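Long-range contacts in S-adenosyl-L-methionine methyl transferase (Ruegeria pomeroyi DSS-3, PDB 3IHT), which binds S-adenosylmethionine and is probably a methyltransferase that uses it as methyl donor: residues F151-L157 and F169-G174; A33-T37 and G140-V144; V24-C29 and L159-V164; G104-V110 and I133-A138. All coordinates share one frame. Residues are numbered along the deposited sequence.

How the contacts relate
All four contacts lie on the sheet of a Rossmann-like methyltransferase or on the helix and loops beside it. Contact 1 pairs the edge hairpin; its strand 169-172 bonds to strand 141-145 of contact 2, as in Tyr171 O to Met143 N, 2.8 Å. Strand 141-145 in turn pairs with 107-112 of contact 4, where Val144 N lies 2.8 Å from Val110 O. Helix 15-36 serves both contact 2 and contact 3, whose centres are about 13 Å apart, and Ile170 of contact 1 packs on Cys29 and Pro160 of contact 3. The bound S-adenosylmethionine is about 10 Å from the side chains of Val144 (contact 2) and Ile133 (contact 4) and about 12 Å from that of Ser25 (contact 3).

Contact 1. Residues F151-L157 and F169-G174; sequences FEGLEEL and FIYRRG. With NI (nickel (II) ion), chain D.
Phe151 turns the edge of its ring onto a face of Tyr171 in a T-shaped stack, with centroids 5.1 Å apart, planes at 78° and CE2 3.6 Å from Tyr171 CD1. Leu154 CB adds to this patch, 3.9 Å from Tyr171 CB. Beyond it strands 155-157 and 169-172 run antiparallel, their short axes at 132° and 4.4 Å at closest approach: Glu155 and Arg172 form a hydrogen-bonded pair (Glu155 N to Arg172 O 3.0 Å, Arg172 N to Glu155 O 2.8 Å), followed by the non-hydrogen-bonded pair Glu156-Tyr171, CA atoms 4.3 Å apart. Leu157 N also donates to Ile170 O at 2.9 Å. This is the C-terminal beta hairpin that ends the Rossmann-like methyltransferase sheet, with 155-157 as its outermost strand and Tyr171 bonded on its other side to Met143. On the face of Leu157, Glu155 (chi1 p) brings OE2 to 2.8 Å from Arg172 NE, a salt bridge, while Leu157 CD2 lies over the guanidinium, 3.7 Å from Arg172 CZ. On the face of Tyr171, whose OH bonds to Met149 N, a water joins that OH (2.7 Å) to Glu156 OE1 (2.9 Å). Glu152, outside the pairing, binds nickel through OE2 at 1.9 Å.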
loop_
_atom_site.group_PDB
_atom_site.type_symbol
_atom_site.label_atom_id
_atom_site.label_comp_id
_atom_site.label_asym_id
_atom_site.label_seq_id
_atom_site.Cartn_x
_atom_site.Cartn_y
_atom_site.Cartn_z
ATOM N N PHE A 151 -16.760 -11.481 17.505
ATOM C CA PHE A 151 -16.370 -11.967 18.819
ATOM C C PHE A 151 -17.571 -12.165 19.751
ATOM O O PHE A 151 -18.622 -11.586 19.524
ATOM C CB PHE A 151 -15.396 -10.987 19.476
ATOM C CG PHE A 151 -14.077 -10.894 18.784
ATOM C CD1 PHE A 151 -13.301 -12.043 18.599
ATOM C CD2 PHE A 151 -13.595 -9.686 18.320
ATOM C CE1 PHE A 151 -12.053 -11.972 17.958
ATOM C CE2 PHE A 151 -12.339 -9.619 17.708
ATOM C CZ PHE A 151 -11.586 -10.771 17.513
ATOM N N GLU A 152 -17.394 -13.005 20.762
ATOM C CA GLU A 152 -18.453 -13.282 21.757
ATOM C C GLU A 152 -18.415 -12.315 22.940
ATOM O O GLU A 152 -19.458 -11.864 23.427
ATOM C CB GLU A 152 -18.273 -14.706 22.294
ATOM C CG GLU A 152 -18.626 -15.796 21.326
ATOM C CD GLU A 152 -20.113 -15.907 21.108
ATOM O OE1 GLU A 152 -20.906 -15.231 21.824
ATOM O OE2 GLU A 152 -20.505 -16.695 20.229
ATOM N N GLY A 153 -17.211 -12.028 23.414
ATOM C CA GLY A 153 -16.984 -11.327 24.666
ATOM C C GLY A 153 -16.243 -10.004 24.543
ATOM O O GLY A 153 -16.392 -9.136 25.417
ATOM N N LEU A 154 -15.467 -9.810 23.476
ATOM C CA LEU A 154 -14.655 -8.594 23.324
ATOM C C LEU A 154 -15.526 -7.402 22.913
ATOM O O LEU A 154 -16.420 -7.532 22.075
ATOM C CB LEU A 154 -13.539 -8.810 22.323
ATOM C CG LEU A 154 -12.636 -10.037 22.501
ATOM C CD1 LEU A 154 -11.564 -10.041 21.434
ATOM C CD2 LEU A 154 -12.023 -10.156 23.902
ATOM N N GLU A 155 -15.283 -6.266 23.542
ATOM C CA GLU A 155 -16.033 -5.031 23.329
ATOM C C GLU A 155 -15.336 -4.200 22.258
ATOM O O GLU A 155 -14.110 -4.072 22.276
ATOM C CB GLU A 155 -16.120 -4.238 24.657
ATOM C CG GLU A 155 -14.766 -3.783 25.256
ATOM C CD GLU A 155 -14.845 -3.011 26.590
ATOM O OE1 GLU A 155 -15.762 -2.170 26.750
ATOM O OE2 GLU A 155 -13.954 -3.220 27.458
ATOM N N GLU A 156 -16.100 -3.640 21.319
ATOM C CA GLU A 156 -15.521 -2.778 20.322
ATOM C C GLU A 156 -15.266 -1.410 20.970
ATOM O O GLU A 156 -16.140 -0.863 21.656
ATOM C CB GLU A 156 -16.421 -2.621 19.065
ATOM C CG GLU A 156 -15.702 -1.902 17.950
ATOM C CD GLU A 156 -16.456 -1.740 16.639
ATOM O OE1 GLU A 156 -17.584 -2.226 16.513
ATOM O OE2 GLU A 156 -15.880 -1.092 15.715
ATOM N N LEU A 157 -14.100 -0.844 20.700
ATOM C CA LEU A 157 -13.709 0.469 21.163
ATOM C C LEU A 157 -13.813 1.506 20.052
ATOM O O LEU A 157 -13.619 1.196 18.857
ATOM C CB LEU A 157 -12.270 0.448 21.682
ATOM C CG LEU A 157 -11.960 -0.517 22.824
ATOM C CD1 LEU A 157 -10.486 -0.241 23.271
ATOM C CD2 LEU A 157 -12.945 -0.334 23.955
ATOM N N PHE A 169 -10.589 -1.961 13.000
ATOM C CA PHE A 169 -11.525 -2.149 14.094
ATOM C C PHE A 169 -10.711 -2.538 15.333
ATOM O O PHE A 169 -9.715 -3.279 15.224
ATOM C CB PHE A 169 -12.506 -3.281 13.767
ATOM C CG PHE A 169 -13.336 -3.002 12.562
ATOM C CD1 PHE A 169 -12.841 -3.259 11.294
ATOM C CD2 PHE A 169 -14.613 -2.477 12.707
ATOM C CE1 PHE A 169 -13.612 -2.978 10.161
ATOM C CE2 PHE A 169 -15.395 -2.202 11.590
ATOM C CZ PHE A 169 -14.878 -2.429 10.316
ATOM N N ILE A 170 -11.130 -2.030 16.488
ATOM C CA ILE A 170 -10.411 -2.296 17.741
ATOM C C ILE A 170 -11.348 -2.928 18.761
ATOM O O ILE A 170 -12.448 -2.440 18.977
ATOM C CB ILE A 170 -9.807 -1.030 18.356
ATOM C CG1 ILE A 170 -8.942 -0.280 17.342
ATOM C CG2 ILE A 170 -9.009 -1.407 19.670
ATOM C CD1 ILE A 170 -8.445 1.130 17.851
ATOM N N TYR A 171 -10.903 -4.028 19.375
ATOM C CA TYR A 171 -11.681 -4.729 20.375
ATOM C C TYR A 171 -10.852 -4.950 21.629
ATOM O O TYR A 171 -9.622 -4.995 21.570
ATOM C CB TYR A 171 -12.181 -6.062 19.843
ATOM C CG TYR A 171 -12.910 -5.977 18.527
ATOM C CD1 TYR A 171 -12.204 -5.992 17.328
ATOM C CD2 TYR A 171 -14.300 -5.859 18.471
ATOM C CE1 TYR A 171 -12.851 -5.911 16.117
ATOM C CE2 TYR A 171 -14.940 -5.762 17.251
ATOM C CZ TYR A 171 -14.220 -5.805 16.095
ATOM O OH TYR A 171 -14.851 -5.724 14.889
ATOM N N ARG A 172 -11.524 -5.077 22.772
ATOM C CA ARG A 172 -10.830 -5.217 24.054
ATOM C C ARG A 172 -11.422 -6.334 24.901
ATOM O O ARG A 172 -12.644 -6.498 24.948
ATOM C CB ARG A 172 -10.931 -3.907 24.844
ATOM C CG ARG A 172 -10.255 -3.942 26.233
ATOM C CD ARG A 172 -10.141 -2.535 26.822
ATOM N NE ARG A 172 -11.442 -1.955 27.130
ATOM C CZ ARG A 172 -11.671 -0.657 27.362
ATOM N NH1 ARG A 172 -10.685 0.228 27.300
ATOM N NH2 ARG A 172 -12.906 -0.233 27.619
ATOM N N ARG A 173 -10.566 -7.086 25.590
ATOM C CA ARG A 173 -11.037 -8.036 26.597
ATOM C C ARG A 173 -11.215 -7.287 27.908
ATOM O O ARG A 173 -10.240 -6.841 28.519
ATOM C CB ARG A 173 -10.051 -9.163 26.837
ATOM C CG ARG A 173 -10.632 -10.189 27.773
ATOM C CD ARG A 173 -9.721 -11.371 28.027
ATOM N NE ARG A 173 -10.242 -12.130 29.180
ATOM C CZ ARG A 173 -9.603 -13.114 29.807
ATOM N NH1 ARG A 173 -8.409 -13.527 29.415
ATOM N NH2 ARG A 173 -10.183 -13.688 30.848
ATOM N N GLY A 174 -12.462 -7.085 28.295
ATOM C CA GLY A 174 -12.772 -6.362 29.517
ATOM C C GLY A 174 -12.469 -7.148 30.775
ATOM O O GLY A 174 -11.996 -8.304 30.853
ATOM O OXT GLY A 174 -12.707 -6.602 31.846
HETATM NI NI NI D . -22.372 -17.053 19.803
HETATM O O HOH W 1 -14.940 -7.417 27.148
HETATM O O HOH W 2 -13.287 -0.146 16.393
HETATM O O HOH W 3 -17.323 -4.671 15.002
HETATM O O HOH W 4 -24.027 -15.208 19.410
#

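Contact 2. Residues A33-T37 and G140-V144; sequences AIAQT and GGLMV
This is a buried helix-on-sheet contact in which the last turn of helix 15-36 lies against strand 141-145. The helix runs with regular angles through Ala35, and Thr37 leaves it at phi/psi -116/13. Across the gap, residues 141-144 are extended. The CA atoms of Ala33 and Leu142 are 6.5 Å apart, as are those of Thr37 and Gly141. Leu142 and Val144 point toward the helix and Met143, a selenomethionine, away from it, onto the other face of the sheet. Leu142 (chi1 m, chi2 t) makes most of the contact: its CD1 lies 3.8 Å from Ala33 CB and 3.6 Å from Gln36 CB, and its CG is 3.5 Å from Thr37 CG2. Val144 CG2 meets Ala33 CB at 3.7 Å. A helix covering one face of a central, largely parallel sheet is the layered architecture of Rossmann-like methyltransferases; here the strand is flanked in the sheet by 107-112 and 169-172. Thr37 (chi1 p) turns OG1 back to Ala33 O at 2.8 Å, and Arg65 also bonds to that hydroxyl. Thr37 CG2 approaches Gly140 O at 3.8 Å. Gly140 has phi/psi 85/-8, at which a CB would jam against the preceding carbonyl. One water links the end of the helix to the start of the strand segment, donating to Gln36 O at 3.0 Å and to Gly140 O at 2.7 Å.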
loop_
_atom_site.group_PDB
_atom_site.type_symbol
_atom_site.label_atom_id
_atom_site.label_comp_id
_atom_site.label_asym_id
_atom_site.label_seq_id
_atom_site.Cartn_x
_atom_site.Cartn_y
_atom_site.Cartn_z
ATOM N N ALA A 33 -3.252 1.272 20.277
ATOM C CA ALA A 33 -3.382 -0.026 20.953
ATOM C C ALA A 33 -2.133 -0.376 21.781
ATOM O O ALA A 33 -2.258 -0.871 22.908
ATOM C CB ALA A 33 -3.731 -1.144 19.976
ATOM N N ILE A 34 -0.937 -0.063 21.254
ATOM C CA ILE A 34 0.304 -0.278 21.994
ATOM C C ILE A 34 0.297 0.554 23.290
ATOM O O ILE A 34 0.579 0.046 24.387
ATOM C CB ILE A 34 1.584 0.048 21.130
ATOM C CG1 ILE A 34 1.739 -0.979 19.998
ATOM C CG2 ILE A 34 2.860 0.139 22.045
ATOM C CD1 ILE A 34 2.673 -0.504 18.838
ATOM N N ALA A 35 -0.051 1.828 23.182
ATOM C CA ALA A 35 -0.114 2.703 24.354
ATOM C C ALA A 35 -1.112 2.208 25.400
ATOM O O ALA A 35 -0.829 2.200 26.622
ATOM C CB ALA A 35 -0.467 4.145 23.922
ATOM N N GLN A 36 -2.269 1.803 24.911
ATOM C CA GLN A 36 -3.372 1.333 25.747
ATOM C C GLN A 36 -3.083 -0.004 26.414
ATOM O O GLN A 36 -3.786 -0.364 27.362
ATOM C CB GLN A 36 -4.635 1.180 24.913
ATOM C CG GLN A 36 -5.257 2.498 24.520
ATOM C CD GLN A 36 -5.951 3.149 25.692
ATOM O OE1 GLN A 36 -6.804 2.520 26.340
ATOM N NE2 GLN A 36 -5.583 4.392 25.994
ATOM N N THR A 37 -2.068 -0.718 25.941
ATOM C CA THR A 37 -1.670 -2.011 26.520
ATOM C C THR A 37 -0.269 -2.021 27.136
ATOM O O THR A 37 0.274 -3.096 27.424
ATOM C CB THR A 37 -1.790 -3.153 25.479
ATOM O OG1 THR A 37 -1.001 -2.864 24.328
ATOM C CG2 THR A 37 -3.287 -3.349 25.067
ATOM N N GLY A 140 -7.568 -6.981 29.600
ATOM C CA GLY A 140 -7.067 -5.711 29.143
ATOM C C GLY A 140 -6.425 -5.718 27.755
ATOM O O GLY A 140 -6.088 -4.669 27.220
ATOM N N GLY A 141 -6.251 -6.899 27.185
ATOM C CA GLY A 141 -5.676 -7.041 25.855
ATOM C C GLY A 141 -6.548 -6.464 24.768
ATOM O O GLY A 141 -7.779 -6.446 24.887
ATOM N N LEU A 142 -5.911 -6.015 23.694
ATOM C CA LEU A 142 -6.628 -5.440 22.563
ATOM C C LEU A 142 -6.416 -6.279 21.300
ATOM O O LEU A 142 -5.374 -6.992 21.165
ATOM C CB LEU A 142 -6.176 -4.002 22.331
ATOM C CG LEU A 142 -6.428 -3.004 23.463
ATOM C CD1 LEU A 142 -5.897 -1.625 23.066
ATOM C CD2 LEU A 142 -7.910 -2.911 23.807
HETATM N N MSE A 143 -7.408 -6.216 20.406
HETATM C CA MSE A 143 -7.388 -6.890 19.111
HETATM C C MSE A 143 -7.649 -5.829 18.058
HETATM O O MSE A 143 -8.643 -5.102 18.128
HETATM C CB MSE A 143 -8.411 -8.056 19.088
HETATM C CG MSE A 143 -8.153 -9.087 18.014
HETATM SE SE MSE A 143 -8.786 -8.481 16.296
HETATM C CE MSE A 143 -7.517 -9.502 15.269
ATOM N N VAL A 144 -6.720 -5.662 17.117
ATOM C CA VAL A 144 -6.862 -4.687 16.022
ATOM C C VAL A 144 -6.882 -5.463 14.704
ATOM O O VAL A 144 -6.008 -6.306 14.454
ATOM C CB VAL A 144 -5.711 -3.680 15.999
ATOM C CG1 VAL A 144 -5.789 -2.729 14.789
ATOM C CG2 VAL A 144 -5.644 -2.914 17.328
HETATM O O HOH W 5 -6.290 -2.003 27.848
#

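Contact 3. Residues V24-C29 and L159-V164; sequences VSQRAC and LPPGAV
Ala28, Cys29 and Ser25 supply most of the helical surface buried here, against a loop that is neither helix nor strand. Ala28 points its CB into the type II beta turn Pro160-Ala163, closed by Ala163 N to Pro160 O at 3.1 Å; that methyl is 3.6 Å from Pro161 O and 3.7 Å from Ala163 N. At phi/psi 98/-24 Gly162 brings its backbone up to the helix, where a CB would lie only 3.4 Å from Ala28 CB. Cys29 (chi1 m) sets SG 3.7 Å from Leu159 CD2, 3.9 Å from Ala163 CB and 4.1 Å from Pro160 CD. The connection of the C-terminal beta hairpin, between strands 155-157 and 169-172, is thereby laid along helix 15-36 of the methyltransferase fold. Ser25 (chi1 m) accepts Val164 N on OG at 2.9 Å, while the same hydroxyl bonds to Asp21 O, one turn earlier; Ser25 and Ala163 CA atoms are 4.1 Å apart. Val24 CG1 reaches Gly162 O at 3.4 Å, and Val24 also packs on Ile20 of the second subunit.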
loop_
_atom_site.group_PDB
_atom_site.type_symbol
_atom_site.label_atom_id
_atom_site.label_comp_id
_atom_site.label_asym_id
_atom_site.label_seq_id
_atom_site.Cartn_x
_atom_site.Cartn_y
_atom_site.Cartn_z
ATOM N N VAL A 24 -3.076 4.158 6.934
ATOM C CA VAL A 24 -3.171 5.259 7.860
ATOM C C VAL A 24 -3.926 4.789 9.119
ATOM O O VAL A 24 -3.541 5.101 10.241
ATOM C CB VAL A 24 -3.850 6.472 7.169
ATOM C CG1 VAL A 24 -4.255 7.515 8.144
ATOM C CG2 VAL A 24 -2.872 7.086 6.128
ATOM N N SER A 25 -4.970 3.998 8.917
ATOM C CA SER A 25 -5.748 3.487 10.047
ATOM C C SER A 25 -4.951 2.481 10.884
ATOM O O SER A 25 -5.010 2.505 12.112
ATOM C CB SER A 25 -7.072 2.895 9.572
ATOM O OG SER A 25 -7.842 3.854 8.873
ATOM N N GLN A 26 -4.165 1.616 10.229
ATOM C CA GLN A 26 -3.304 0.678 10.970
ATOM C C GLN A 26 -2.313 1.347 11.823
ATOM O O GLN A 26 -2.101 0.958 12.983
ATOM C CB GLN A 26 -2.517 -0.235 10.008
ATOM C CG GLN A 26 -3.343 -1.238 9.347
ATOM C CD GLN A 26 -2.599 -1.973 8.221
ATOM O OE1 GLN A 26 -1.719 -1.410 7.553
ATOM N NE2 GLN A 26 -2.936 -3.232 8.031
ATOM N N ARG A 27 -1.664 2.373 11.266
ATOM C CA ARG A 27 -0.697 3.085 12.024
ATOM C C ARG A 27 -1.392 3.708 13.246
ATOM O O ARG A 27 -0.908 3.573 14.373
ATOM C CB ARG A 27 0.004 4.125 11.185
ATOM C CG ARG A 27 0.890 5.038 11.976
ATOM C CD ARG A 27 1.724 5.927 11.058
ATOM N NE ARG A 27 0.885 6.907 10.381
ATOM C CZ ARG A 27 1.318 7.762 9.464
ATOM N NH1 ARG A 27 2.581 7.755 9.094
ATOM N NH2 ARG A 27 0.478 8.613 8.907
ATOM N N ALA A 28 -2.511 4.407 13.020
ATOM C CA ALA A 28 -3.207 5.126 14.126
ATOM C C ALA A 28 -3.700 4.129 15.190
ATOM O O ALA A 28 -3.462 4.317 16.386
ATOM C CB ALA A 28 -4.397 5.985 13.550
ATOM N N CYS A 29 -4.331 3.055 14.735
ATOM C CA CYS A 29 -4.902 2.037 15.634
ATOM C C CYS A 29 -3.827 1.276 16.387
ATOM O O CYS A 29 -3.946 1.042 17.587
ATOM C CB CYS A 29 -5.825 1.097 14.874
ATOM S SG CYS A 29 -7.369 1.901 14.398
ATOM N N LEU A 159 -12.569 4.407 17.614
ATOM C CA LEU A 159 -11.319 4.600 16.925
ATOM C C LEU A 159 -10.616 5.886 17.400
ATOM O O LEU A 159 -11.259 6.893 17.677
ATOM C CB LEU A 159 -11.562 4.692 15.430
ATOM C CG LEU A 159 -12.077 3.415 14.763
ATOM C CD1 LEU A 159 -12.373 3.731 13.292
ATOM C CD2 LEU A 159 -11.051 2.258 14.885
ATOM N N PRO A 160 -9.281 5.858 17.424
ATOM C CA PRO A 160 -8.496 7.063 17.720
ATOM C C PRO A 160 -8.348 8.022 16.556
ATOM O O PRO A 160 -8.552 7.652 15.389
ATOM C CB PRO A 160 -7.125 6.469 18.088
ATOM C CG PRO A 160 -7.014 5.298 17.188
ATOM C CD PRO A 160 -8.414 4.708 17.129
ATOM N N PRO A 161 -7.913 9.257 16.841
ATOM C CA PRO A 161 -7.668 10.230 15.797
ATOM C C PRO A 161 -6.721 9.682 14.739
ATOM O O PRO A 161 -5.735 8.955 15.053
ATOM C CB PRO A 161 -7.020 11.407 16.560
ATOM C CG PRO A 161 -7.560 11.303 17.934
ATOM C CD PRO A 161 -7.599 9.791 18.175
ATOM N N GLY A 162 -7.058 9.981 13.492
ATOM C CA GLY A 162 -6.298 9.547 12.339
ATOM C C GLY A 162 -6.871 8.301 11.670
ATOM O O GLY A 162 -6.634 8.052 10.476
ATOM N N ALA A 163 -7.622 7.498 12.410
ATOM C CA ALA A 163 -8.199 6.291 11.833
ATOM C C ALA A 163 -9.401 6.629 10.975
ATOM O O ALA A 163 -10.003 7.714 11.133
ATOM C CB ALA A 163 -8.565 5.273 12.947
ATOM N N VAL A 164 -9.733 5.744 10.029
ATOM C CA VAL A 164 -10.868 5.930 9.148
ATOM C C VAL A 164 -11.891 4.850 9.433
ATOM O O VAL A 164 -11.552 3.652 9.456
ATOM C CB VAL A 164 -10.423 5.913 7.640
ATOM C CG1 VAL A 164 -11.626 5.957 6.728
ATOM C CG2 VAL A 164 -9.433 7.056 7.366
#

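Contact 4. Residues G104-V110 and I133-A138; sequences GATASLV and IEPHLA
Two backbone hydrogen bonds hold the segments together: Ala107 N donates to His136 O at 2.9 Å, and Ala138 N to Ala107 O, also at 2.9 Å. Ala107 thus bridges Leu137 in a short parallel pairing, CA atoms 4.8 Å apart. Before it, Gly104 leaves helix 92-103 with positive phi (64°) and Ala105 centres an inverse gamma turn; opposite, 134-136 form a 3-10 turn following helix 119-133. A water spans the two, donating to Gly104 O at 2.8 Å and lying 2.8 Å from His136 ND1. CA-H...O contacts follow, among them Ala138 CA to Ala105 O at 3.3 Å, and Ala105 CB touches Pro135 O at 3.2 Å. Deeper in, where strand 107-112 enters the parallel part of the sheet of the Rossmann-like fold, Val110 (chi1 t) packs CG2 3.7 Å from Leu137 CD2 and CG1 3.9 Å from Ile133 CG2. With its direct polar links all made by main chain, the pairing depends on backbone geometry, while the side chains contribute apolar burial beneath it.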
loop_
_atom_site.group_PDB
_atom_site.type_symbol
_atom_site.label_atom_id
_atom_site.label_comp_id
_atom_site.label_asym_id
_atom_site.label_seq_id
_atom_site.Cartn_x
_atom_site.Cartn_y
_atom_site.Cartn_z
ATOM N N GLY A 104 -1.093 -19.968 26.422
ATOM C CA GLY A 104 -2.344 -19.601 27.082
ATOM C C GLY A 104 -2.876 -18.215 26.743
ATOM O O GLY A 104 -2.483 -17.591 25.746
ATOM N N ALA A 105 -3.788 -17.732 27.572
ATOM C CA ALA A 105 -4.478 -16.460 27.333
ATOM C C ALA A 105 -3.647 -15.278 27.821
ATOM O O ALA A 105 -4.075 -14.543 28.717
ATOM C CB ALA A 105 -5.842 -16.461 28.018
ATOM N N THR A 106 -2.480 -15.088 27.225
ATOM C CA THR A 106 -1.516 -14.110 27.702
ATOM C C THR A 106 -1.167 -13.013 26.722
ATOM O O THR A 106 -0.358 -12.145 27.042
ATOM C CB THR A 106 -0.231 -14.813 28.111
ATOM O OG1 THR A 106 0.268 -15.560 27.002
ATOM C CG2 THR A 106 -0.486 -15.710 29.373
ATOM N N ALA A 107 -1.764 -13.008 25.526
ATOM C CA ALA A 107 -1.400 -11.982 24.555
ATOM C C ALA A 107 -1.919 -10.618 24.991
ATOM O O ALA A 107 -3.081 -10.485 25.431
ATOM C CB ALA A 107 -1.949 -12.320 23.138
ATOM N N SER A 108 -1.096 -9.589 24.827
ATOM C CA SER A 108 -1.503 -8.222 25.180
ATOM C C SER A 108 -2.160 -7.523 24.010
ATOM O O SER A 108 -2.970 -6.612 24.185
ATOM C CB SER A 108 -0.293 -7.407 25.667
ATOM O OG SER A 108 0.739 -7.331 24.678
ATOM N N LEU A 109 -1.767 -7.903 22.797
ATOM C CA LEU A 109 -2.212 -7.216 21.590
ATOM C C LEU A 109 -2.143 -8.212 20.442
ATOM O O LEU A 109 -1.083 -8.820 20.221
ATOM C CB LEU A 109 -1.322 -5.995 21.297
ATOM C CG LEU A 109 -1.498 -5.234 19.992
ATOM C CD1 LEU A 109 -2.957 -4.743 19.793
ATOM C CD2 LEU A 109 -0.522 -4.067 19.906
ATOM N N VAL A 110 -3.234 -8.374 19.720
ATOM C CA VAL A 110 -3.286 -9.235 18.531
ATOM C C VAL A 110 -3.691 -8.341 17.369
ATOM O O VAL A 110 -4.728 -7.654 17.426
ATOM C CB VAL A 110 -4.262 -10.452 18.691
ATOM C CG1 VAL A 110 -4.352 -11.307 17.392
ATOM C CG2 VAL A 110 -3.853 -11.306 19.919
ATOM N N ILE A 133 -9.125 -16.581 17.635
ATOM C CA ILE A 133 -8.321 -15.510 18.198
ATOM C C ILE A 133 -8.721 -15.131 19.627
ATOM O O ILE A 133 -7.835 -14.895 20.472
ATOM C CB ILE A 133 -8.376 -14.264 17.327
ATOM C CG1 ILE A 133 -7.691 -14.521 15.988
ATOM C CG2 ILE A 133 -7.830 -13.005 18.071
ATOM C CD1 ILE A 133 -7.941 -13.464 14.885
ATOM N N GLU A 134 -10.020 -15.064 19.880
ATOM C CA GLU A 134 -10.561 -14.547 21.154
ATOM C C GLU A 134 -9.918 -15.135 22.431
ATOM O O GLU A 134 -9.538 -14.355 23.318
ATOM C CB GLU A 134 -12.093 -14.670 21.205
ATOM C CG GLU A 134 -12.710 -14.001 22.398
ATOM C CD GLU A 134 -14.192 -13.645 22.193
ATOM O OE1 GLU A 134 -14.804 -14.077 21.177
ATOM O OE2 GLU A 134 -14.738 -12.933 23.059
ATOM N N PRO A 135 -9.723 -16.468 22.511
ATOM C CA PRO A 135 -9.150 -17.041 23.736
ATOM C C PRO A 135 -7.695 -16.644 24.068
ATOM O O PRO A 135 -7.231 -16.933 25.180
ATOM C CB PRO A 135 -9.229 -18.577 23.516
ATOM C CG PRO A 135 -10.128 -18.761 22.338
ATOM C CD PRO A 135 -10.060 -17.512 21.517
ATOM N N HIS A 136 -7.003 -15.985 23.139
ATOM C CA HIS A 136 -5.603 -15.645 23.306
ATOM C C HIS A 136 -5.349 -14.395 24.139
ATOM O O HIS A 136 -4.229 -14.218 24.629
ATOM C CB HIS A 136 -4.918 -15.509 21.965
ATOM C CG HIS A 136 -4.727 -16.815 21.254
ATOM N ND1 HIS A 136 -3.560 -17.540 21.327
ATOM C CD2 HIS A 136 -5.591 -17.560 20.526
ATOM C CE1 HIS A 136 -3.699 -18.655 20.637
ATOM N NE2 HIS A 136 -4.924 -18.691 20.138
ATOM N N LEU A 137 -6.350 -13.522 24.255
ATOM C CA LEU A 137 -6.179 -12.227 24.877
ATOM C C LEU A 137 -6.193 -12.293 26.420
ATOM O O LEU A 137 -7.089 -12.902 27.040
ATOM C CB LEU A 137 -7.229 -11.256 24.407
ATOM C CG LEU A 137 -7.127 -10.622 23.030
ATOM C CD1 LEU A 137 -8.230 -9.577 22.949
ATOM C CD2 LEU A 137 -5.778 -9.979 22.791
ATOM N N ALA A 138 -5.170 -11.690 27.016
ATOM C CA ALA A 138 -5.177 -11.396 28.450
ATOM C C ALA A 138 -6.243 -10.363 28.778
ATOM O O ALA A 138 -6.704 -9.618 27.920
ATOM C CB ALA A 138 -3.789 -10.904 28.902
HETATM O O HOH W 6 -1.439 -17.680 23.112
#